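Local atomic coordinates of NAD-dependent aldehyde dehydrogenase (Sinorhizobium meliloti, PDB entry 3U4J), a protein that probably oxidises aldehydes to carboxylic acids with NAD or NADP as electron acceptor. Residues N6-D11 / R329-D335; S44-A48 / G334-N338; D152-L156 / V494-L498. All coordinates share one frame. Residues are numbered along the deposited sequence.

Contact 1 (N6-D11 / R329-D335); sequences NFIAPD and RKVAFGD
Asn6 to Asp11 runs almost parallel to Arg329 to Asp335, 11° apart end to end, with Phe7 opposite Phe333 (CA-CA 5.1 Å) and Ile8 opposite Gly334 (CA-CA 4.6 Å). The ladder is parallel: Phe333 N donates to Asn6 O (3.1 Å), Ile8 N to Phe333 O (2.7 Å) and Asp335 N to Ile8 O (2.8 Å). Asn6 takes the p rotamer, which sends ND2 to Val331 O (2.8 Å), while water 1 bridges its OD1 and Arg329 O. Phe7 (t) and Phe333 (p) lie on one face, their rings oblique at 53° with centroids 5.3 Å apart; Ile376 lies against both. This two-strand parallel sheet ties the N-terminal arm to the chain that follows helix 317-330. Ile8, m then t, extends CD1 to Ala332 CB (3.8 Å). Gly334, at phi/psi 130/-136, leaves no space for a CB, which would clash with Ile8 O. Asp335 (t) turns toward the arm; its OD2 accepts from Asp11 N (3.2 Å) and from water 2, which also donates to Asp11 O, whereas OD1 accepts from Leu337 N. Asp11 (t) leads its carboxylate away, OD1 accepting from Asn13 N.

Contact 2 (S44-A48 / G334-N338); sequences SPGHA and GDPLN
The imidazole of His47 reaches the start of a type I beta turn, Asp335 to Asn338, with its edge toward Asp335 and with Pro336 and Leu337 also in contact. That turn opens with an Asx turn, in which Asp335 OD1 accepts from Leu337 N (3.0 Å), and is closed by Asn338 N donating to Asp335 O (3.0 Å). Its inner residues are Pro336 (phi/psi -59/-21) and Leu337 (-85/-10). The facing segment is the loop between strands 39-43 and 51-56; its Pro45 and Gly46 have phi/psi of -76/-19 and -81/-16, and a weak hydrogen bond runs from His47 N to Ser44 O (3.4 Å). Gly46 and Asp335 have the nearest CA atoms, 6.1 Å apart. The meeting is buried but small, 168 Å² in all. His47, with chi1 m, reaches across although its CB points sideways. Leu337 (m, t) and Pro336 (C-gamma exo) both turn toward the loop, and beyond them Leu337 packs on Leu107 and Leu111 of helix 102-113. Leu17, a calcium ligand, also touches His47, so the contact borders the metal-binding region; the ion itself lies about 8 Å from the His47 side chain. Having no side chain lets Gly46 approach: a CB there would fall 2.7 Å from Pro336 CD, a clash, and Gly46 CA sits 4.0 Å from Pro336 CD.

Contact 3 (D152-L156 / V494-L498); sequences DRLGL and VHVTL
Leu154, Leu156, Val494 and Val496 form the apolar face of this antiparallel strand pair, part of the oligomerisation sheet by which aldehyde dehydrogenase subunits associate. Leu156 (m, t) sets CB 4.1 Å from Val494 CB and CD1 4.1 Å from Val496 CG2; Leu154 (t, p) brings CB to 4.3 Å from Val496 CB. Both valines are t. Against this face the fourth subunit packs its Leu158 on Leu154 and its Leu156 on Leu156. The axes of strands 153-156 and 494-497 approach to 4.7 Å, their N-to-C directions 160° apart. Leu154 with Val496 and Leu156 with Val494 are hydrogen-bonded pairs: Leu154 N to Val496 O 2.9 Å, Val496 N to Leu154 O 3.0 Å, Leu156 N to Val494 O 2.9 Å, Val494 N to Leu156 O 2.6 Å. Arg153 with Thr497 (CA-CA 4.6 Å) and Gly155 with His495 (CA-CA 4.9 Å) alternate with them as non-hydrogen-bonded pairs, their side chains on the other face, where Gly155 has none. On that face His495 (m) hydrogen-bonds through NE2 to Thr463 OG1 of the second subunit. Residues 494-496 pair in parallel with a strand of that subunit, carrying the sheet across the interface. Arg153 (m, t, m) folds NE back to Ile149 O while its CG lies 3.6 Å from Thr497 OG1. Beyond the last bridge, where Asp152 is exposed, Leu498 N donates to Asp152 O (2.9 Å).

Contacts 1 and 2 are neighbours, with centres 10 Å apart, sharing Gly334 and Asp335; Pro10 of contact 1 packs on contact 2, its CG 3.3 Å from Gly46 O, and also touches the His47 side chain. Together they join the N-terminal arm, the loop before strand 51-56 and the chain between helices 317-330 and 349-364, close to the calcium site. Contact 3 is on the opposite side of the chain's centre, its centre 66 Å from that of contact 1 and 62 Å from that of contact 2, in the sheet that contains strands 153-168 and 489-497. Along the sequence its segments alternate with those of both others. No other subunit touches contact 2, whereas contacts 1 and 3 both reach the second subunit.

Contact 1 (N6-D11 / R329-D335)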
loop_
_atom_site.group_PDB
_atom_site.type_symbol
_atom_site.label_atom_id
_atom_site.label_comp_id
_atom_site.label_asym_id
_atom_site.label_seq_id
_atom_site.Cartn_x
_atom_site.Cartn_y
_atom_site.Cartn_z
ATOM N N ASN A 6 31.833 -40.852 -1.182
ATOM C CA ASN A 6 31.219 -39.613 -1.678
ATOM C C ASN A 6 32.074 -38.366 -1.388
ATOM O O ASN A 6 31.701 -37.257 -1.778
ATOM C CB ASN A 6 29.772 -39.451 -1.169
ATOM C CG ASN A 6 29.656 -39.502 0.351
ATOM O OD1 ASN A 6 30.367 -40.243 1.020
ATOM N ND2 ASN A 6 28.732 -38.725 0.898
ATOM N N PHE A 7 33.222 -38.570 -0.734
ATOM C CA PHE A 7 34.163 -37.501 -0.447
ATOM C C PHE A 7 35.004 -37.203 -1.686
ATOM O O PHE A 7 35.577 -38.122 -2.265
ATOM C CB PHE A 7 35.088 -37.882 0.712
ATOM C CG PHE A 7 36.076 -36.805 1.068
ATOM C CD1 PHE A 7 35.633 -35.530 1.434
ATOM C CD2 PHE A 7 37.456 -37.046 1.003
ATOM C CE1 PHE A 7 36.540 -34.517 1.758
ATOM C CE2 PHE A 7 38.375 -36.033 1.336
ATOM C CZ PHE A 7 37.909 -34.762 1.711
ATOM N N ILE A 8 35.071 -35.930 -2.097
ATOM C CA ILE A 8 35.921 -35.533 -3.219
ATOM C C ILE A 8 37.181 -34.876 -2.631
ATOM O O ILE A 8 37.131 -33.765 -2.061
ATOM C CB ILE A 8 35.183 -34.579 -4.207
ATOM C CG1 ILE A 8 33.967 -35.286 -4.828
ATOM C CG2 ILE A 8 36.111 -34.126 -5.312
ATOM C CD1 ILE A 8 33.133 -34.399 -5.730
ATOM N N ALA A 9 38.308 -35.571 -2.721
ATOM C CA ALA A 9 39.520 -35.073 -2.064
ATOM C C ALA A 9 39.974 -33.806 -2.795
ATOM O O ALA A 9 39.915 -33.761 -4.010
ATOM C CB ALA A 9 40.612 -36.131 -2.065
ATOM N N PRO A 10 40.387 -32.763 -2.047
ATOM C CA PRO A 10 40.905 -31.559 -2.682
ATOM C C PRO A 10 42.028 -31.918 -3.649
ATOM O O PRO A 10 42.863 -32.776 -3.351
ATOM C CB PRO A 10 41.476 -30.740 -1.520
ATOM C CG PRO A 10 40.970 -31.340 -0.289
ATOM C CD PRO A 10 40.372 -32.673 -0.574
ATOM N N ASP A 11 42.036 -31.283 -4.807
ATOM C CA ASP A 11 43.128 -31.469 -5.763
ATOM C C ASP A 11 44.088 -30.288 -5.604
ATOM O O ASP A 11 43.791 -29.179 -6.047
ATOM C CB ASP A 11 42.552 -31.520 -7.182
ATOM C CG ASP A 11 43.623 -31.737 -8.257
ATOM O OD1 ASP A 11 44.837 -31.719 -7.970
ATOM O OD2 ASP A 11 43.226 -31.925 -9.414
ATOM N N ARG A 329 24.235 -40.814 1.835
ATOM C CA ARG A 329 25.379 -41.699 1.507
ATOM C C ARG A 329 26.005 -41.352 0.158
ATOM O O ARG A 329 27.175 -41.672 -0.079
ATOM C CB ARG A 329 24.915 -43.155 1.359
ATOM C CG ARG A 329 24.472 -43.821 2.580
ATOM C CD ARG A 329 24.338 -45.312 2.279
ATOM N NE ARG A 329 23.117 -45.654 1.562
ATOM C CZ ARG A 329 22.016 -46.078 2.170
ATOM N NH1 ARG A 329 21.983 -46.212 3.498
ATOM N NH2 ARG A 329 20.949 -46.376 1.461
ATOM N N LYS A 330 25.207 -40.787 -0.747
ATOM C CA LYS A 330 25.644 -40.560 -2.122
ATOM C C LYS A 330 26.103 -39.127 -2.370
ATOM O O LYS A 330 26.977 -38.898 -3.200
ATOM C CB LYS A 330 24.522 -40.866 -3.121
ATOM C CG LYS A 330 24.066 -42.327 -3.183
ATOM C CD LYS A 330 22.770 -42.391 -4.010
ATOM C CE LYS A 330 22.557 -43.731 -4.666
ATOM N NZ LYS A 330 21.926 -44.720 -3.762
ATOM N N VAL A 331 25.498 -38.165 -1.678
ATOM C CA VAL A 331 25.770 -36.744 -1.940
ATOM C C VAL A 331 27.262 -36.355 -1.868
ATOM O O VAL A 331 27.968 -36.649 -0.884
ATOM C CB VAL A 331 24.884 -35.802 -1.049
ATOM C CG1 VAL A 331 25.235 -35.914 0.433
ATOM C CG2 VAL A 331 25.016 -34.352 -1.539
ATOM N N ALA A 332 27.735 -35.684 -2.915
ATOM C CA ALA A 332 29.164 -35.367 -3.040
ATOM C C ALA A 332 29.569 -34.194 -2.149
ATOM O O ALA A 332 28.962 -33.105 -2.197
ATOM C CB ALA A 332 29.552 -35.107 -4.533
ATOM N N PHE A 333 30.574 -34.435 -1.314
ATOM C CA PHE A 333 31.114 -33.399 -0.432
ATOM C C PHE A 333 32.628 -33.405 -0.507
ATOM O O PHE A 333 33.236 -34.437 -0.851
ATOM C CB PHE A 333 30.589 -33.517 1.006
ATOM C CG PHE A 333 31.228 -34.607 1.820
ATOM C CD1 PHE A 333 32.053 -34.281 2.900
ATOM C CD2 PHE A 333 30.981 -35.947 1.534
ATOM C CE1 PHE A 333 32.645 -35.280 3.673
ATOM C CE2 PHE A 333 31.571 -36.956 2.286
ATOM C CZ PHE A 333 32.401 -36.623 3.366
ATOM N N GLY A 334 33.234 -32.255 -0.232
ATOM C CA GLY A 334 34.690 -32.125 -0.325
ATOM C C GLY A 334 35.144 -30.925 -1.143
ATOM O O GLY A 334 34.588 -29.838 -1.026
ATOM N N ASP A 335 36.129 -31.162 -1.999
ATOM C CA ASP A 335 36.803 -30.117 -2.752
ATOM C C ASP A 335 35.847 -29.028 -3.283
ATOM O O ASP A 335 35.119 -29.271 -4.247
ATOM C CB ASP A 335 37.554 -30.745 -3.929
ATOM C CG ASP A 335 38.490 -29.746 -4.634
ATOM O OD1 ASP A 335 38.522 -28.544 -4.251
ATOM O OD2 ASP A 335 39.190 -30.170 -5.580
HETATM O O HOH W 1 29.033 -42.454 1.609
HETATM O O HOH W 2 41.327 -28.301 -5.513
#

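Contact 2 (S44-A48 / G334-N338)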
loop_
_atom_site.group_PDB
_atom_site.type_symbol
_atom_site.label_atom_id
_atom_site.label_comp_id
_atom_site.label_asym_id
_atom_site.label_seq_id
_atom_site.Cartn_x
_atom_site.Cartn_y
_atom_site.Cartn_z
ATOM N N SER A 44 42.583 -21.036 2.688
ATOM C CA SER A 44 41.405 -21.725 2.166
ATOM C C SER A 44 41.020 -22.846 3.110
ATOM O O SER A 44 41.876 -23.659 3.488
ATOM C CB SER A 44 41.661 -22.299 0.793
ATOM O OG SER A 44 40.698 -23.322 0.488
ATOM N N PRO A 45 39.739 -22.896 3.514
ATOM C CA PRO A 45 39.403 -23.968 4.464
ATOM C C PRO A 45 39.298 -25.313 3.755
ATOM O O PRO A 45 39.391 -26.352 4.400
ATOM C CB PRO A 45 38.044 -23.524 5.024
ATOM C CG PRO A 45 37.445 -22.685 3.950
ATOM C CD PRO A 45 38.593 -22.010 3.242
ATOM N N GLY A 46 39.118 -25.293 2.435
ATOM C CA GLY A 46 39.017 -26.520 1.661
ATOM C C GLY A 46 40.367 -27.149 1.324
ATOM O O GLY A 46 40.426 -28.334 0.979
ATOM N N HIS A 47 41.444 -26.364 1.462
ATOM C CA HIS A 47 42.759 -26.708 0.918
ATOM C C HIS A 47 43.879 -26.300 1.888
ATOM O O HIS A 47 44.361 -25.155 1.855
ATOM C CB HIS A 47 42.979 -25.990 -0.405
ATOM C CG HIS A 47 41.798 -26.022 -1.330
ATOM N ND1 HIS A 47 41.638 -26.987 -2.300
ATOM C CD2 HIS A 47 40.744 -25.185 -1.455
ATOM C CE1 HIS A 47 40.528 -26.749 -2.973
ATOM N NE2 HIS A 47 39.967 -25.658 -2.482
ATOM N N ALA A 48 44.281 -27.209 2.765
ATOM C CA ALA A 48 45.261 -26.845 3.813
ATOM C C ALA A 48 46.454 -26.019 3.311
ATOM O O ALA A 48 47.035 -26.340 2.298
ATOM C CB ALA A 48 45.766 -28.115 4.587
ATOM N N GLY A 334 33.234 -32.255 -0.232
ATOM C CA GLY A 334 34.690 -32.125 -0.325
ATOM C C GLY A 334 35.144 -30.925 -1.143
ATOM O O GLY A 334 34.588 -29.838 -1.026
ATOM N N ASP A 335 36.129 -31.162 -1.999
ATOM C CA ASP A 335 36.803 -30.117 -2.752
ATOM C C ASP A 335 35.847 -29.028 -3.283
ATOM O O ASP A 335 35.119 -29.271 -4.247
ATOM C CB ASP A 335 37.554 -30.745 -3.929
ATOM C CG ASP A 335 38.490 -29.746 -4.634
ATOM O OD1 ASP A 335 38.522 -28.544 -4.251
ATOM O OD2 ASP A 335 39.190 -30.170 -5.580
ATOM N N PRO A 336 35.869 -27.829 -2.665
ATOM C CA PRO A 336 34.980 -26.761 -3.147
ATOM C C PRO A 336 35.200 -26.364 -4.605
ATOM O O PRO A 336 34.295 -25.808 -5.217
ATOM C CB PRO A 336 35.250 -25.595 -2.193
ATOM C CG PRO A 336 35.832 -26.247 -0.936
ATOM C CD PRO A 336 36.624 -27.422 -1.463
ATOM N N LEU A 337 36.370 -26.662 -5.172
ATOM C CA LEU A 337 36.682 -26.261 -6.546
ATOM C C LEU A 337 36.164 -27.253 -7.569
ATOM O O LEU A 337 36.199 -26.973 -8.770
ATOM C CB LEU A 337 38.195 -26.078 -6.741
ATOM C CG LEU A 337 38.811 -24.929 -5.940
ATOM C CD1 LEU A 337 40.298 -24.794 -6.279
ATOM C CD2 LEU A 337 38.058 -23.622 -6.258
ATOM N N ASN A 338 35.698 -28.416 -7.099
ATOM C CA ASN A 338 35.121 -29.410 -8.017
ATOM C C ASN A 338 33.662 -29.089 -8.326
ATOM O O ASN A 338 32.872 -28.851 -7.417
ATOM C CB ASN A 338 35.236 -30.811 -7.422
ATOM C CG ASN A 338 35.073 -31.890 -8.466
ATOM O OD1 ASN A 338 34.048 -31.949 -9.156
ATOM N ND2 ASN A 338 36.083 -32.762 -8.584
#

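Contact 3 (D152-L156 / V494-L498)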
loop_
_atom_site.group_PDB
_atom_site.type_symbol
_atom_site.label_atom_id
_atom_site.label_comp_id
_atom_site.label_asym_id
_atom_site.label_seq_id
_atom_site.Cartn_x
_atom_site.Cartn_y
_atom_site.Cartn_z
ATOM N N ASP A 152 -8.528 23.327 5.218
ATOM C CA ASP A 152 -7.415 24.232 5.524
ATOM C C ASP A 152 -6.067 23.557 5.744
ATOM O O ASP A 152 -5.056 24.250 5.897
ATOM C CB ASP A 152 -7.747 25.091 6.763
ATOM C CG ASP A 152 -8.751 26.204 6.457
ATOM O OD1 ASP A 152 -8.752 26.734 5.312
ATOM O OD2 ASP A 152 -9.544 26.560 7.370
ATOM N N ARG A 153 -6.055 22.219 5.774
ATOM C CA ARG A 153 -4.828 21.452 6.002
ATOM C C ARG A 153 -4.524 20.397 4.926
ATOM O O ARG A 153 -5.399 19.959 4.185
ATOM C CB ARG A 153 -4.853 20.721 7.357
ATOM C CG ARG A 153 -4.906 21.612 8.624
ATOM C CD ARG A 153 -4.683 20.779 9.893
ATOM N NE ARG A 153 -5.730 19.771 10.097
ATOM C CZ ARG A 153 -5.910 19.092 11.234
ATOM N NH1 ARG A 153 -5.110 19.310 12.276
ATOM N NH2 ARG A 153 -6.902 18.210 11.331
ATOM N N LEU A 154 -3.267 19.974 4.890
ATOM C CA LEU A 154 -2.860 18.859 4.047
ATOM C C LEU A 154 -1.890 18.033 4.874
ATOM O O LEU A 154 -0.973 18.574 5.476
ATOM C CB LEU A 154 -2.201 19.375 2.762
ATOM C CG LEU A 154 -1.633 18.358 1.763
ATOM C CD1 LEU A 154 -2.739 17.403 1.306
ATOM C CD2 LEU A 154 -0.964 19.096 0.567
ATOM N N GLY A 155 -2.105 16.729 4.943
ATOM C CA GLY A 155 -1.161 15.866 5.648
ATOM C C GLY A 155 -0.191 15.243 4.655
ATOM O O GLY A 155 -0.592 14.775 3.585
ATOM N N LEU A 156 1.085 15.273 4.990
ATOM C CA LEU A 156 2.100 14.631 4.180
ATOM C C LEU A 156 2.882 13.707 5.076
ATOM O O LEU A 156 3.172 14.032 6.233
ATOM C CB LEU A 156 3.064 15.642 3.566
ATOM C CG LEU A 156 2.478 16.796 2.747
ATOM C CD1 LEU A 156 3.600 17.748 2.327
ATOM C CD2 LEU A 156 1.693 16.301 1.526
ATOM N N VAL A 494 3.988 15.392 8.334
ATOM C CA VAL A 494 3.885 16.854 8.242
ATOM C C VAL A 494 2.423 17.254 8.215
ATOM O O VAL A 494 1.682 16.848 7.318
ATOM C CB VAL A 494 4.559 17.424 6.957
ATOM C CG1 VAL A 494 4.615 18.961 6.992
ATOM C CG2 VAL A 494 5.935 16.825 6.742
ATOM N N HIS A 495 2.017 18.034 9.213
ATOM C CA HIS A 495 0.734 18.701 9.200
ATOM C C HIS A 495 0.928 20.114 8.625
ATOM O O HIS A 495 1.562 20.964 9.248
ATOM C CB HIS A 495 0.145 18.739 10.619
ATOM C CG HIS A 495 -0.311 17.402 11.122
ATOM N ND1 HIS A 495 0.530 16.517 11.763
ATOM C CD2 HIS A 495 -1.525 16.796 11.068
ATOM C CE1 HIS A 495 -0.150 15.434 12.102
ATOM N NE2 HIS A 495 -1.401 15.582 11.697
ATOM N N VAL A 496 0.396 20.323 7.430
ATOM C CA VAL A 496 0.533 21.562 6.698
ATOM C C VAL A 496 -0.732 22.375 6.839
ATOM O O VAL A 496 -1.784 21.976 6.363
ATOM C CB VAL A 496 0.754 21.296 5.183
ATOM C CG1 VAL A 496 0.986 22.626 4.445
ATOM C CG2 VAL A 496 1.911 20.324 4.966
ATOM N N THR A 497 -0.644 23.500 7.532
ATOM C CA THR A 497 -1.736 24.459 7.500
ATOM C C THR A 497 -1.510 25.487 6.396
ATOM O O THR A 497 -0.465 26.139 6.329
ATOM C CB THR A 497 -1.983 25.105 8.894
ATOM O OG1 THR A 497 -2.611 24.121 9.733
ATOM C CG2 THR A 497 -2.907 26.340 8.780
ATOM N N LEU A 498 -2.503 25.587 5.523
ATOM C CA LEU A 498 -2.508 26.562 4.447
ATOM C C LEU A 498 -3.300 27.764 4.963
ATOM O O LEU A 498 -4.519 27.672 5.256
ATOM C CB LEU A 498 -3.127 25.973 3.177
ATOM C CG LEU A 498 -2.561 24.632 2.688
ATOM C CD1 LEU A 498 -3.387 24.180 1.523
ATOM C CD2 LEU A 498 -1.108 24.713 2.274
#